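Local coordinates for rubisco operon transcriptional regulator (Synechocystis sp., PDB 5Y2W), which acts as a LysR-type transcriptional repressor whose regulatory domain binds 2-phosphoglycolate, probably coordinating carbon and nitrogen metabolism in the cyanobacterium, at residues L74-F79 with R186-N191; A16-A21 with I64-P69; I100-L105 with I178-I183. All coordinates share one frame; numbering follows the deposited sequence.

Interaction 1 (L74-F79 with R186-N191); sequences LNYQPF and RWYVAN
The edge of the Tyr76 ring is turned toward one face of the Tyr188 ring in a T-shaped pair, with planes at 67° and centroids 5.0 Å apart. With Tyr76 CG between the backbone N and the carbonyl carbon (chi1 50°), its ring stands beside that of Tyr188, and the nearest ring atoms, Tyr76 CD1 and Tyr188 CD1, are 3.5 Å apart. Small Ala190 suits the place directly across from Tyr76, where its CB reaches Tyr76 CB at 3.6 Å.

Pro78 lies on the same face of the sheet. Its CB sits over the centre of the Arg186 guanidinium, 3.4 Å from CZ, and the two side chains run side by side; the bend of the arginine at chi3 (79°) turns NE back toward the proline.

On the other face Val189 and Phe79 meet, CG1 to CD1 at 3.8 Å. Trp187 CB makes an off-centre CH-pi contact with the Phe79 ring, whose edge in turn meets Val189 N.

Backbone hydrogen bonds bind the antiparallel strands. Asn75 with Asn191 and Gln77 with Val189 are hydrogen-bonded pairs, each with two bonds, and Phe79 N adds a fifth to Trp187 O (3.1 Å). Proline suits position 78 because a non-hydrogen-bonded pair asks for no N-H toward the partner. Pro78 CA makes a C-H...O contact with Trp187 O, one of several such contacts between the two strands.

Strand 74-79 is the outermost strand of a five-stranded mixed sheet within this chain, and strand 186-192 lies between it and strand 62-65. Helix 199-211 packs on the face bearing Val189 and Gln77, with Leu205 and Met209 against Val189, while Tyr76 on the other face touches Pro68.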
ATOM      1  N   LEU A  74      19.242 -18.191  -0.630  1.00 50.52           N
ATOM      2  CA  LEU A  74      18.517 -17.768  -1.803  1.00 51.65           C
ATOM      3  C   LEU A  74      19.396 -17.761  -3.014  1.00 53.80           C
ATOM      4  O   LEU A  74      20.581 -17.381  -2.923  1.00 46.17           O
ATOM      5  CB  LEU A  74      18.090 -16.305  -1.608  1.00 51.30           C
ATOM      6  CG  LEU A  74      17.036 -16.071  -0.557  1.00 54.76           C
ATOM      7  CD1 LEU A  74      16.789 -14.577  -0.352  1.00 56.27           C
ATOM      8  CD2 LEU A  74      15.772 -16.790  -0.975  1.00 56.66           C
ATOM      9  N   ASN A  75      18.823 -18.122  -4.157  1.00 53.28           N
ATOM     10  CA  ASN A  75      19.386 -17.643  -5.385  1.00 52.66           C
ATOM     11  C   ASN A  75      18.746 -16.276  -5.720  1.00 51.71           C
ATOM     12  O   ASN A  75      17.590 -16.068  -5.402  1.00 42.90           O
ATOM     13  CB  ASN A  75      19.105 -18.605  -6.516  1.00 58.85           C
ATOM     14  CG  ASN A  75      20.037 -18.381  -7.675  1.00 72.02           C
ATOM     15  OD1 ASN A  75      20.005 -17.347  -8.356  1.00 76.38           O
ATOM     16  ND2 ASN A  75      20.914 -19.334  -7.880  1.00 84.21           N
ATOM     17  N   TYR A  76      19.482 -15.381  -6.393  1.00 51.06           N
ATOM     18  CA  TYR A  76      18.920 -14.141  -6.890  1.00 52.85           C
ATOM     19  C   TYR A  76      19.741 -13.353  -7.865  1.00 52.71           C
ATOM     20  O   TYR A  76      20.975 -13.422  -7.879  1.00 54.27           O
ATOM     21  CB  TYR A  76      18.566 -13.194  -5.750  1.00 45.68           C
ATOM     22  CG  TYR A  76      19.632 -12.953  -4.731  1.00 42.23           C
ATOM     23  CD1 TYR A  76      20.506 -11.894  -4.843  1.00 44.78           C
ATOM     24  CD2 TYR A  76      19.716 -13.733  -3.607  1.00 43.86           C
ATOM     25  CE1 TYR A  76      21.452 -11.636  -3.849  1.00 43.81           C
ATOM     26  CE2 TYR A  76      20.656 -13.499  -2.629  1.00 45.27           C
ATOM     27  CZ  TYR A  76      21.520 -12.435  -2.746  1.00 41.94           C
ATOM     28  OH  TYR A  76      22.462 -12.252  -1.762  1.00 41.09           O
ATOM     29  N   GLN A  77      19.027 -12.544  -8.649  1.00 48.84           N
ATOM     30  CA  GLN A  77      19.674 -11.630  -9.569  1.00 53.61           C
ATOM     31  C   GLN A  77      19.164 -10.225  -9.387  1.00 47.75           C
ATOM     32  O   GLN A  77      17.953 -10.051  -9.259  1.00 47.88           O
ATOM     33  CB  GLN A  77      19.356 -12.018 -11.005  1.00 51.62           C
ATOM     34  CG  GLN A  77      19.600 -13.482 -11.292  1.00 60.81           C
ATOM     35  CD  GLN A  77      19.367 -13.800 -12.750  1.00 57.97           C
ATOM     36  OE1 GLN A  77      19.988 -13.207 -13.617  1.00 51.41           O
ATOM     37  NE2 GLN A  77      18.432 -14.702 -13.022  1.00 58.68           N
ATOM     38  N   PRO A  78      20.067  -9.223  -9.496  1.00 49.90           N
ATOM     39  CA  PRO A  78      19.593  -7.856  -9.548  1.00 47.84           C
ATOM     40  C   PRO A  78      19.009  -7.601 -10.907  1.00 46.07           C
ATOM     41  O   PRO A  78      19.528  -8.100 -11.885  1.00 45.20           O
ATOM     42  CB  PRO A  78      20.858  -7.040  -9.377  1.00 50.60           C
ATOM     43  CG  PRO A  78      21.940  -7.880 -10.031  1.00 51.85           C
ATOM     44  CD  PRO A  78      21.518  -9.311  -9.799  1.00 48.99           C
ATOM     45  N   PHE A  79      17.916  -6.837 -10.955  1.00 47.10           N
ATOM     46  CA  PHE A  79      17.273  -6.456 -12.214  1.00 42.36           C
ATOM     47  C   PHE A  79      16.965  -4.963 -12.335  1.00 39.25           C
ATOM     48  O   PHE A  79      16.692  -4.505 -13.413  1.00 35.09           O
ATOM     49  CB  PHE A  79      16.006  -7.282 -12.460  1.00 43.29           C
ATOM     50  CG  PHE A  79      14.899  -7.046 -11.462  1.00 41.52           C
ATOM     51  CD1 PHE A  79      14.812  -7.802 -10.316  1.00 41.63           C
ATOM     52  CD2 PHE A  79      13.924  -6.074 -11.712  1.00 44.34           C
ATOM     53  CE1 PHE A  79      13.788  -7.596  -9.408  1.00 41.80           C
ATOM     54  CE2 PHE A  79      12.891  -5.865 -10.813  1.00 42.81           C
ATOM     55  CZ  PHE A  79      12.820  -6.609  -9.657  1.00 39.53           C
ATOM     56  N   ARG A 186      19.139  -2.160  -4.592  1.00 33.45           N
ATOM     57  CA  ARG A 186      18.779  -2.745  -5.877  1.00 35.76           C
ATOM     58  C   ARG A 186      17.597  -3.595  -5.587  1.00 37.21           C
ATOM     59  O   ARG A 186      17.459  -4.010  -4.456  1.00 33.94           O
ATOM     60  CB  ARG A 186      19.958  -3.585  -6.392  1.00 45.63           C
ATOM     61  CG  ARG A 186      21.243  -2.752  -6.559  1.00 51.12           C
ATOM     62  CD  ARG A 186      22.398  -3.491  -7.163  1.00 53.01           C
ATOM     63  NE  ARG A 186      22.306  -3.608  -8.623  1.00 60.26           N
ATOM     64  CZ  ARG A 186      23.042  -4.446  -9.389  1.00 54.31           C
ATOM     65  NH1 ARG A 186      23.926  -5.302  -8.862  1.00 52.13           N
ATOM     66  NH2 ARG A 186      22.860  -4.442 -10.714  1.00 49.15           N
ATOM     67  N   TRP A 187      16.719  -3.791  -6.571  1.00 32.39           N
ATOM     68  CA  TRP A 187      15.748  -4.857  -6.514  1.00 38.37           C
ATOM     69  C   TRP A 187      16.337  -6.174  -7.060  1.00 38.16           C
ATOM     70  O   TRP A 187      16.904  -6.216  -8.141  1.00 39.31           O
ATOM     71  CB  TRP A 187      14.515  -4.486  -7.342  1.00 38.47           C
ATOM     72  CG  TRP A 187      13.558  -3.523  -6.715  1.00 41.11           C
ATOM     73  CD1 TRP A 187      13.421  -3.213  -5.393  1.00 44.77           C
ATOM     74  CD2 TRP A 187      12.569  -2.785  -7.400  1.00 42.91           C
ATOM     75  NE1 TRP A 187      12.401  -2.312  -5.219  1.00 37.98           N
ATOM     76  CE2 TRP A 187      11.858  -2.039  -6.434  1.00 38.17           C
ATOM     77  CE3 TRP A 187      12.166  -2.720  -8.745  1.00 43.05           C
ATOM     78  CZ2 TRP A 187      10.821  -1.203  -6.765  1.00 36.82           C
ATOM     79  CZ3 TRP A 187      11.156  -1.865  -9.069  1.00 43.26           C
ATOM     80  CH2 TRP A 187      10.462  -1.140  -8.064  1.00 41.83           C
ATOM     81  N   TYR A 188      16.132  -7.247  -6.316  1.00 40.11           N
ATOM     82  CA  TYR A 188      16.559  -8.563  -6.707  1.00 41.03           C
ATOM     83  C   TYR A 188      15.365  -9.441  -6.865  1.00 43.86           C
ATOM     84  O   TYR A 188      14.420  -9.344  -6.082  1.00 41.61           O
ATOM     85  CB  TYR A 188      17.409  -9.190  -5.626  1.00 40.60           C
ATOM     86  CG  TYR A 188      18.726  -8.509  -5.342  1.00 46.80           C
ATOM     87  CD1 TYR A 188      19.836  -8.708  -6.163  1.00 46.38           C
ATOM     88  CD2 TYR A 188      18.872  -7.693  -4.213  1.00 48.32           C
ATOM     89  CE1 TYR A 188      21.058  -8.112  -5.872  1.00 48.98           C
ATOM     90  CE2 TYR A 188      20.066  -7.087  -3.927  1.00 47.51           C
ATOM     91  CZ  TYR A 188      21.164  -7.307  -4.749  1.00 45.31           C
ATOM     92  OH  TYR A 188      22.323  -6.686  -4.400  1.00 41.05           O
ATOM     93  N   VAL A 189      15.403 -10.308  -7.872  1.00 44.94           N
ATOM     94  CA  VAL A 189      14.443 -11.403  -7.956  1.00 45.36           C
ATOM     95  C   VAL A 189      15.134 -12.708  -7.494  1.00 48.45           C
ATOM     96  O   VAL A 189      16.219 -13.081  -7.946  1.00 47.69           O
ATOM     97  CB  VAL A 189      13.795 -11.534  -9.338  1.00 48.60           C
ATOM     98  CG1 VAL A 189      14.846 -11.624 -10.416  1.00 50.82           C
ATOM     99  CG2 VAL A 189      12.873 -12.752  -9.383  1.00 48.70           C
ATOM    100  N   ALA A 190      14.477 -13.338  -6.536  1.00 45.89           N
ATOM    101  CA  ALA A 190      15.051 -14.360  -5.720  1.00 51.58           C
ATOM    102  C   ALA A 190      14.112 -15.557  -5.671  1.00 52.97           C
ATOM    103  O   ALA A 190      12.917 -15.412  -5.910  1.00 53.18           O
ATOM    104  CB  ALA A 190      15.305 -13.832  -4.310  1.00 49.84           C
ATOM    105  N   ASN A 191      14.702 -16.719  -5.409  1.00 50.46           N
ATOM    106  CA  ASN A 191      13.991 -17.946  -5.074  1.00 50.87           C
ATOM    107  C   ASN A 191      14.815 -18.735  -4.064  1.00 46.02           C
ATOM    108  O   ASN A 191      16.027 -18.499  -3.900  1.00 49.63           O
ATOM    109  CB  ASN A 191      13.769 -18.786  -6.308  1.00 53.78           C
ATOM    110  CG  ASN A 191      15.074 -19.239  -6.941  1.00 52.55           C
ATOM    111  OD1 ASN A 191      15.552 -20.328  -6.675  1.00 60.40           O
ATOM    112  ND2 ASN A 191      15.635 -18.416  -7.783  1.00 55.43           N
TER

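Interaction 2 (A16-A21 with I64-P69). With PGA (2-phosphoglycolic acid), chain B.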
ATOM      1  N   ALA A  16       5.717 -12.773  -4.396  1.00 36.06           N
ATOM      2  CA  ALA A  16       5.692 -11.851  -3.279  1.00 38.12           C
ATOM      3  C   ALA A  16       6.746 -10.761  -3.519  1.00 42.21           C
ATOM      4  O   ALA A  16       7.898 -11.056  -3.893  1.00 45.16           O
ATOM      5  CB  ALA A  16       5.852 -12.558  -1.942  1.00 39.60           C
ATOM      6  N   VAL A  17       6.311  -9.501  -3.351  1.00 37.51           N
ATOM      7  CA  VAL A  17       7.151  -8.351  -3.589  1.00 38.14           C
ATOM      8  C   VAL A  17       7.189  -7.379  -2.397  1.00 40.62           C
ATOM      9  O   VAL A  17       6.223  -7.225  -1.622  1.00 40.95           O
ATOM     10  CB  VAL A  17       6.824  -7.618  -4.930  1.00 36.26           C
ATOM     11  CG1 VAL A  17       6.731  -8.595  -6.082  1.00 34.36           C
ATOM     12  CG2 VAL A  17       5.572  -6.752  -4.856  1.00 34.58           C
ATOM     13  N   ILE A  18       8.316  -6.694  -2.270  1.00 41.38           N
ATOM     14  CA  ILE A  18       8.405  -5.613  -1.289  1.00 39.91           C
ATOM     15  C   ILE A  18       7.527  -4.415  -1.687  1.00 37.59           C
ATOM     16  O   ILE A  18       7.175  -4.247  -2.848  1.00 36.80           O
ATOM     17  CB  ILE A  18       9.848  -5.195  -1.057  1.00 43.47           C
ATOM     18  CG1 ILE A  18      10.518  -4.875  -2.397  1.00 41.51           C
ATOM     19  CG2 ILE A  18      10.560  -6.275  -0.249  1.00 43.37           C
ATOM     20  CD1 ILE A  18      11.737  -4.035  -2.256  1.00 47.95           C
ATOM     21  N   THR A  19       7.219  -3.549  -0.724  1.00 36.03           N
ATOM     22  CA  THR A  19       6.168  -2.573  -0.911  1.00 34.17           C
ATOM     23  C   THR A  19       6.437  -1.687  -2.101  1.00 34.50           C
ATOM     24  O   THR A  19       5.533  -1.329  -2.833  1.00 38.29           O
ATOM     25  CB  THR A  19       6.019  -1.666   0.319  1.00 32.75           C
ATOM     26  OG1 THR A  19       7.307  -1.108   0.611  1.00 33.30           O
ATOM     27  CG2 THR A  19       5.498  -2.438   1.514  1.00 33.00           C
ATOM     28  N   THR A  20       7.681  -1.341  -2.310  1.00 32.02           N
ATOM     29  CA  THR A  20       8.011  -0.314  -3.276  1.00 33.66           C
ATOM     30  C   THR A  20       7.890  -0.790  -4.742  1.00 35.93           C
ATOM     31  O   THR A  20       7.988  -0.001  -5.704  1.00 35.18           O
ATOM     32  CB  THR A  20       9.440   0.179  -2.998  1.00 35.02           C
ATOM     33  OG1 THR A  20      10.359  -0.951  -2.937  1.00 35.73           O
ATOM     34  CG2 THR A  20       9.467   0.859  -1.672  1.00 37.11           C
ATOM     35  N   ALA A  21       7.727  -2.093  -4.905  1.00 36.28           N
ATOM     36  CA  ALA A  21       7.603  -2.737  -6.224  1.00 37.32           C
ATOM     37  C   ALA A  21       6.171  -2.954  -6.665  1.00 39.37           C
ATOM     38  O   ALA A  21       5.957  -3.572  -7.688  1.00 36.26           O
ATOM     39  CB  ALA A  21       8.329  -4.075  -6.196  1.00 37.02           C
ATOM     40  N   ILE A  64      10.651 -10.623  -4.653  1.00 45.82           N
ATOM     41  CA  ILE A  64      11.397  -9.414  -4.954  1.00 40.64           C
ATOM     42  C   ILE A  64      11.727  -8.640  -3.679  1.00 43.09           C
ATOM     43  O   ILE A  64      10.850  -8.229  -2.860  1.00 35.42           O
ATOM     44  CB  ILE A  64      10.624  -8.595  -5.952  1.00 44.48           C
ATOM     45  CG1 ILE A  64      10.435  -9.493  -7.184  1.00 48.64           C
ATOM     46  CG2 ILE A  64      11.338  -7.265  -6.238  1.00 46.15           C
ATOM     47  CD1 ILE A  64      10.241  -8.774  -8.500  1.00 50.35           C
ATOM     48  N   VAL A  65      13.031  -8.494  -3.496  1.00 42.71           N
ATOM     49  CA  VAL A  65      13.608  -7.926  -2.301  1.00 39.02           C
ATOM     50  C   VAL A  65      14.757  -6.993  -2.710  1.00 41.90           C
ATOM     51  O   VAL A  65      15.280  -7.115  -3.817  1.00 31.98           O
ATOM     52  CB  VAL A  65      14.130  -9.011  -1.394  1.00 44.26           C
ATOM     53  CG1 VAL A  65      12.987  -9.943  -1.042  1.00 45.90           C
ATOM     54  CG2 VAL A  65      15.304  -9.762  -2.050  1.00 46.27           C
ATOM     55  N   SER A  66      15.073  -6.023  -1.847  1.00 39.69           N
ATOM     56  CA  SER A  66      16.306  -5.228  -1.945  1.00 43.81           C
ATOM     57  C   SER A  66      17.482  -5.716  -1.070  1.00 40.61           C
ATOM     58  O   SER A  66      18.631  -5.540  -1.401  1.00 42.39           O
ATOM     59  CB  SER A  66      15.997  -3.777  -1.553  1.00 37.68           C
ATOM     60  OG  SER A  66      15.121  -3.243  -2.485  1.00 51.25           O
ATOM     61  N   GLU A  67      17.151  -6.218   0.097  1.00 44.09           N
ATOM     62  CA  GLU A  67      18.106  -6.733   1.061  1.00 47.50           C
ATOM     63  C   GLU A  67      17.715  -8.210   1.305  1.00 45.27           C
ATOM     64  O   GLU A  67      16.687  -8.499   1.874  1.00 45.15           O
ATOM     65  CB  GLU A  67      18.098  -5.934   2.369  1.00 47.43           C
ATOM     66  CG  GLU A  67      19.248  -6.342   3.276  1.00 55.44           C
ATOM     67  CD  GLU A  67      19.230  -5.772   4.680  1.00 62.05           C
ATOM     68  OE1 GLU A  67      18.260  -5.084   5.102  1.00 66.42           O
ATOM     69  OE2 GLU A  67      20.236  -6.021   5.369  1.00 63.75           O
ATOM     70  N   PRO A  68      18.536  -9.145   0.833  1.00 47.38           N
ATOM     71  CA  PRO A  68      18.395 -10.589   1.064  1.00 47.36           C
ATOM     72  C   PRO A  68      18.269 -10.907   2.549  1.00 47.47           C
ATOM     73  O   PRO A  68      19.092 -10.421   3.332  1.00 44.36           O
ATOM     74  CB  PRO A  68      19.739 -11.152   0.563  1.00 51.38           C
ATOM     75  CG  PRO A  68      20.168 -10.186  -0.475  1.00 54.04           C
ATOM     76  CD  PRO A  68      19.684  -8.822  -0.024  1.00 50.43           C
ATOM     77  N   PRO A  69      17.244 -11.683   2.952  1.00 54.10           N
ATOM     78  CA  PRO A  69      17.237 -12.080   4.363  1.00 61.15           C
ATOM     79  C   PRO A  69      18.466 -12.886   4.752  1.00 57.54           C
ATOM     80  O   PRO A  69      18.936 -13.720   3.988  1.00 59.47           O
ATOM     81  CB  PRO A  69      15.935 -12.887   4.495  1.00 60.34           C
ATOM     82  CG  PRO A  69      15.040 -12.247   3.507  1.00 52.25           C
ATOM     83  CD  PRO A  69      15.938 -11.946   2.326  1.00 54.35           C
TER
HETATM   84  P   PGA B 401      10.252  -2.290   2.775  1.00 38.71           P
HETATM   85  O1P PGA B 401      11.134  -2.481   1.434  1.00 37.19           O
HETATM   86  O2P PGA B 401       8.826  -2.387   2.345  1.00 38.65           O
HETATM   87  O3P PGA B 401      10.688  -0.918   3.315  1.00 35.24           O
HETATM   88  O4P PGA B 401      10.542  -3.509   3.569  1.00 32.70           O
HETATM   89  C2  PGA B 401      11.031  -1.749   0.232  1.00 38.72           C
HETATM   90  C1  PGA B 401      12.389  -1.374  -0.347  1.00 42.33           C
HETATM   91  O1  PGA B 401      12.438  -0.709  -1.429  1.00 36.48           O
HETATM   92  O2  PGA B 401      13.406  -1.746   0.275  1.00 40.77           O
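Val17 and Ile64 pair as neighbours in two parallel strands of the periplasmic-binding-protein-like fold of LysR effector domains, where the loops after the strands build the ligand pocket. The strand part is compact and buried. Ile64 N donates to Ala16 O, and Ile64 O receives Ile18 N at 3.0 Å, so this one residue bridges both sides of Val17. The side chains of Val17 and Ile64 lie alongside each other, pointing the same way, with Val17 CG1 3.9 Å from Ile64 CB. Branched aliphatic residues suit such a place, filling the sheet face without a polar group to satisfy. Ile18 CG2 rests 3.3 Å from Ile64 O.

Beyond the strands the segments diverge, and Glu67, Pro68 and Pro69, all partly exposed, make no contact with 16-21. The ligand lies where the two segments part. Ile18 CG1 sits between the backbone N and the carbonyl carbon (chi1 53°), and its CD1 methyl packs against the ligand's carbon skeleton, 3.3 Å from PGA C1. The turn after Ile18, closed by a hydrogen bond from Ala21 N to Ile18 O, presents the hydroxyls of Thr19 and Thr20. Thr20 OG1 donates to the carboxylate oxygen O1 of PGA. On the other segment, Ser66 OG is hydrogen-bonded to Asn82. Arg113 and Arg185 also bind the ligand. At the phosphate end, Thr19 OG1 donates to PGA O2P over 2.6 Å.

Interaction 3 (I100-L105 with I178-I183)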
ATOM      1  N   ILE A 100      23.632  19.311   0.098  1.00 50.62           N
ATOM      2  CA  ILE A 100      23.209  19.491   1.439  1.00 46.92           C
ATOM      3  C   ILE A 100      23.905  18.450   2.265  1.00 45.09           C
ATOM      4  O   ILE A 100      23.748  17.296   2.006  1.00 48.12           O
ATOM      5  CB  ILE A 100      21.686  19.331   1.585  1.00 44.31           C
ATOM      6  CG1 ILE A 100      20.944  20.367   0.752  1.00 45.50           C
ATOM      7  CG2 ILE A 100      21.323  19.471   3.041  1.00 46.80           C
ATOM      8  CD1 ILE A 100      19.497  19.991   0.479  1.00 44.72           C
ATOM      9  N   PRO A 101      24.657  18.870   3.290  1.00 47.04           N
ATOM     10  CA  PRO A 101      25.329  17.924   4.150  1.00 44.51           C
ATOM     11  C   PRO A 101      24.363  17.131   4.960  1.00 51.66           C
ATOM     12  O   PRO A 101      23.275  17.601   5.305  1.00 49.88           O
ATOM     13  CB  PRO A 101      26.161  18.786   5.089  1.00 45.67           C
ATOM     14  CG  PRO A 101      25.687  20.187   4.905  1.00 46.20           C
ATOM     15  CD  PRO A 101      24.901  20.277   3.662  1.00 45.87           C
ATOM     16  N   ILE A 102      24.777  15.930   5.289  1.00 46.47           N
ATOM     17  CA  ILE A 102      23.891  15.022   5.934  1.00 48.84           C
ATOM     18  C   ILE A 102      23.589  15.515   7.354  1.00 50.56           C
ATOM     19  O   ILE A 102      22.490  15.276   7.856  1.00 40.45           O
ATOM     20  CB  ILE A 102      24.427  13.572   5.919  1.00 44.73           C
ATOM     21  CG1 ILE A 102      23.340  12.618   6.438  1.00 44.42           C
ATOM     22  CG2 ILE A 102      25.692  13.461   6.762  1.00 46.40           C
ATOM     23  CD1 ILE A 102      23.542  11.165   6.076  1.00 45.65           C
ATOM     24  N   THR A 103      24.551  16.218   7.952  1.00 48.84           N
ATOM     25  CA  THR A 103      24.374  16.932   9.229  1.00 48.80           C
ATOM     26  C   THR A 103      23.150  17.853   9.301  1.00 43.72           C
ATOM     27  O   THR A 103      22.549  17.996  10.385  1.00 42.62           O
ATOM     28  CB  THR A 103      25.621  17.804   9.575  1.00 50.64           C
ATOM     29  OG1 THR A 103      25.973  18.659   8.460  1.00 49.44           O
ATOM     30  CG2 THR A 103      26.812  16.924   9.936  1.00 50.19           C
ATOM     31  N   ALA A 104      22.718  18.399   8.163  1.00 38.47           N
ATOM     32  CA  ALA A 104      21.458  19.165   8.132  1.00 43.59           C
ATOM     33  C   ALA A 104      20.189  18.367   8.531  1.00 47.19           C
ATOM     34  O   ALA A 104      19.099  18.950   8.768  1.00 43.27           O
ATOM     35  CB  ALA A 104      21.275  19.831   6.764  1.00 42.67           C
ATOM     36  N   LEU A 105      20.282  17.040   8.587  1.00 43.43           N
ATOM     37  CA  LEU A 105      19.112  16.234   8.972  1.00 41.26           C
ATOM     38  C   LEU A 105      18.865  16.145  10.474  1.00 40.76           C
ATOM     39  O   LEU A 105      17.793  15.744  10.906  1.00 43.54           O
ATOM     40  CB  LEU A 105      19.208  14.804   8.390  1.00 44.68           C
ATOM     41  CG  LEU A 105      19.142  14.744   6.863  1.00 41.94           C
ATOM     42  CD1 LEU A 105      19.034  13.299   6.410  1.00 45.45           C
ATOM     43  CD2 LEU A 105      18.012  15.574   6.321  1.00 42.41           C
ATOM     44  N   ILE A 178      20.578  15.602  -0.413  1.00 37.81           N
ATOM     45  CA  ILE A 178      21.328  15.415   0.775  1.00 39.18           C
ATOM     46  C   ILE A 178      22.485  14.496   0.456  1.00 42.20           C
ATOM     47  O   ILE A 178      22.285  13.535  -0.274  1.00 46.89           O
ATOM     48  CB  ILE A 178      20.516  14.684   1.854  1.00 37.52           C
ATOM     49  CG1 ILE A 178      19.151  15.320   2.086  1.00 45.79           C
ATOM     50  CG2 ILE A 178      21.330  14.585   3.136  1.00 40.49           C
ATOM     51  CD1 ILE A 178      19.150  16.768   2.532  1.00 46.91           C
ATOM     52  N   ASP A 179      23.669  14.782   1.025  1.00 42.80           N
ATOM     53  CA  ASP A 179      24.842  13.925   0.893  1.00 44.03           C
ATOM     54  C   ASP A 179      24.521  12.550   1.453  1.00 46.99           C
ATOM     55  O   ASP A 179      23.740  12.423   2.408  1.00 46.95           O
ATOM     56  CB  ASP A 179      26.022  14.440   1.716  1.00 45.32           C
ATOM     57  CG  ASP A 179      26.681  15.708   1.135  1.00 48.39           C
ATOM     58  OD1 ASP A 179      26.452  16.053  -0.041  1.00 45.97           O
ATOM     59  OD2 ASP A 179      27.457  16.332   1.892  1.00 53.43           O
ATOM     60  N   GLU A 180      25.200  11.557   0.894  1.00 42.26           N
ATOM     61  CA  GLU A 180      25.044  10.150   1.197  1.00 46.55           C
ATOM     62  C   GLU A 180      23.777   9.612   0.586  1.00 46.55           C
ATOM     63  O   GLU A 180      23.485   8.444   0.740  1.00 45.58           O
ATOM     64  CB  GLU A 180      25.080   9.870   2.702  1.00 50.36           C
ATOM     65  CG  GLU A 180      26.261  10.504   3.428  1.00 55.41           C
ATOM     66  CD  GLU A 180      27.640  10.125   2.855  1.00 57.42           C
ATOM     67  OE1 GLU A 180      28.601  10.872   3.121  1.00 58.20           O
ATOM     68  OE2 GLU A 180      27.770   9.097   2.149  1.00 53.90           O
ATOM     69  N   PHE A 181      23.021  10.456  -0.115  1.00 43.66           N
ATOM     70  CA  PHE A 181      21.858   9.982  -0.802  1.00 44.87           C
ATOM     71  C   PHE A 181      22.117  10.063  -2.274  1.00 40.40           C
ATOM     72  O   PHE A 181      22.854  10.913  -2.684  1.00 38.66           O
ATOM     73  CB  PHE A 181      20.621  10.792  -0.388  1.00 40.35           C
ATOM     74  CG  PHE A 181      20.115  10.384   0.960  1.00 41.14           C
ATOM     75  CD1 PHE A 181      20.649  10.945   2.121  1.00 34.92           C
ATOM     76  CD2 PHE A 181      19.161   9.387   1.060  1.00 35.39           C
ATOM     77  CE1 PHE A 181      20.203  10.562   3.346  1.00 34.06           C
ATOM     78  CE2 PHE A 181      18.725   8.973   2.295  1.00 37.21           C
ATOM     79  CZ  PHE A 181      19.257   9.539   3.446  1.00 34.64           C
ATOM     80  N   PRO A 182      21.467   9.208  -3.074  1.00 40.22           N
ATOM     81  CA  PRO A 182      20.532   8.157  -2.698  1.00 37.86           C
ATOM     82  C   PRO A 182      21.182   7.019  -2.003  1.00 39.42           C
ATOM     83  O   PRO A 182      22.362   6.795  -2.159  1.00 41.78           O
ATOM     84  CB  PRO A 182      19.975   7.663  -4.041  1.00 39.45           C
ATOM     85  CG  PRO A 182      21.006   8.053  -5.024  1.00 45.75           C
ATOM     86  CD  PRO A 182      21.557   9.358  -4.540  1.00 42.55           C
ATOM     87  N   ILE A 183      20.425   6.310  -1.182  1.00 41.46           N
ATOM     88  CA  ILE A 183      20.964   5.110  -0.618  1.00 41.79           C
ATOM     89  C   ILE A 183      20.944   4.132  -1.768  1.00 45.45           C
ATOM     90  O   ILE A 183      19.875   3.867  -2.362  1.00 42.31           O
ATOM     91  CB  ILE A 183      20.156   4.576   0.553  1.00 45.46           C
ATOM     92  CG1 ILE A 183      20.176   5.650   1.667  1.00 45.44           C
ATOM     93  CG2 ILE A 183      20.732   3.208   1.018  1.00 43.30           C
ATOM     94  CD1 ILE A 183      19.653   5.202   3.016  1.00 39.00           C
TER
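Ile100 and Ile178 are joined by a single backbone bridge, in which Asp179 N donates to Ile100 O at 2.7 Å with an N-H...O angle of 161°. The bridge ties two loops of the second lobe of this LysR effector-binding domain: 100-105 enters a 3-10 segment at Ile102, and 178-181 forms a type II beta turn. Glu180 takes the positive phi of that turn (75°), a position more often held by glycine.

Ile178 carries the apolar contact with both branches. Its CG2 reaches back to Ile102 CA at 3.8 Å, whereas CD1, at the end of the other branch, packs against Ile100 CG2 at 3.5 Å and lies 4.1 Å from Leu105 CD2. Isoleucine and leucine suit this buried corner, which Val86 of strand 81-89 also lines, because their branched ends fill it without bringing in a polar atom. Ile102 CG1 is anti to the backbone N (chi1 -172°), and CD1 beyond it meets the aliphatic part of Glu180, whose side chain it crosses at about a right angle.

Toward the solvent, the Asp179 carboxylate lies beside the backbone of Ile100 and Pro101, OD2 nearest Pro101 CA. Leu126 of helix 118-129 touches both Ile102 and Phe181. The Phe181 ring also meets the 3-10 segment directly, Phe181 CE1 lying 4.3 Å from Leu105 CD1.

Overall arrangement
Interactions 1 and 2 belong to the same mixed sheet, their centres 9 Å apart, because strand 186-192 lies beside strand 62-65. Tyr188 N lies 2.6 Å from Val65 O, a probable hydrogen bond, and Trp187 packs on Thr20. Interaction 2 holds four pocket residues, and the Trp187 side chain of interaction 1 comes within about 4 Å of 2-phosphoglycolate. Interaction 3 stands apart, in the other lobe, its centre about 28 Å from that of interaction 1 and 24 Å from that of interaction 2; the side chain of its Phe181 is about 12 Å from the ligand. Yet two residues join 178-183 to 186-191, one of them the ligand-binding Arg185, so the chain crosses between lobes beside the pocket.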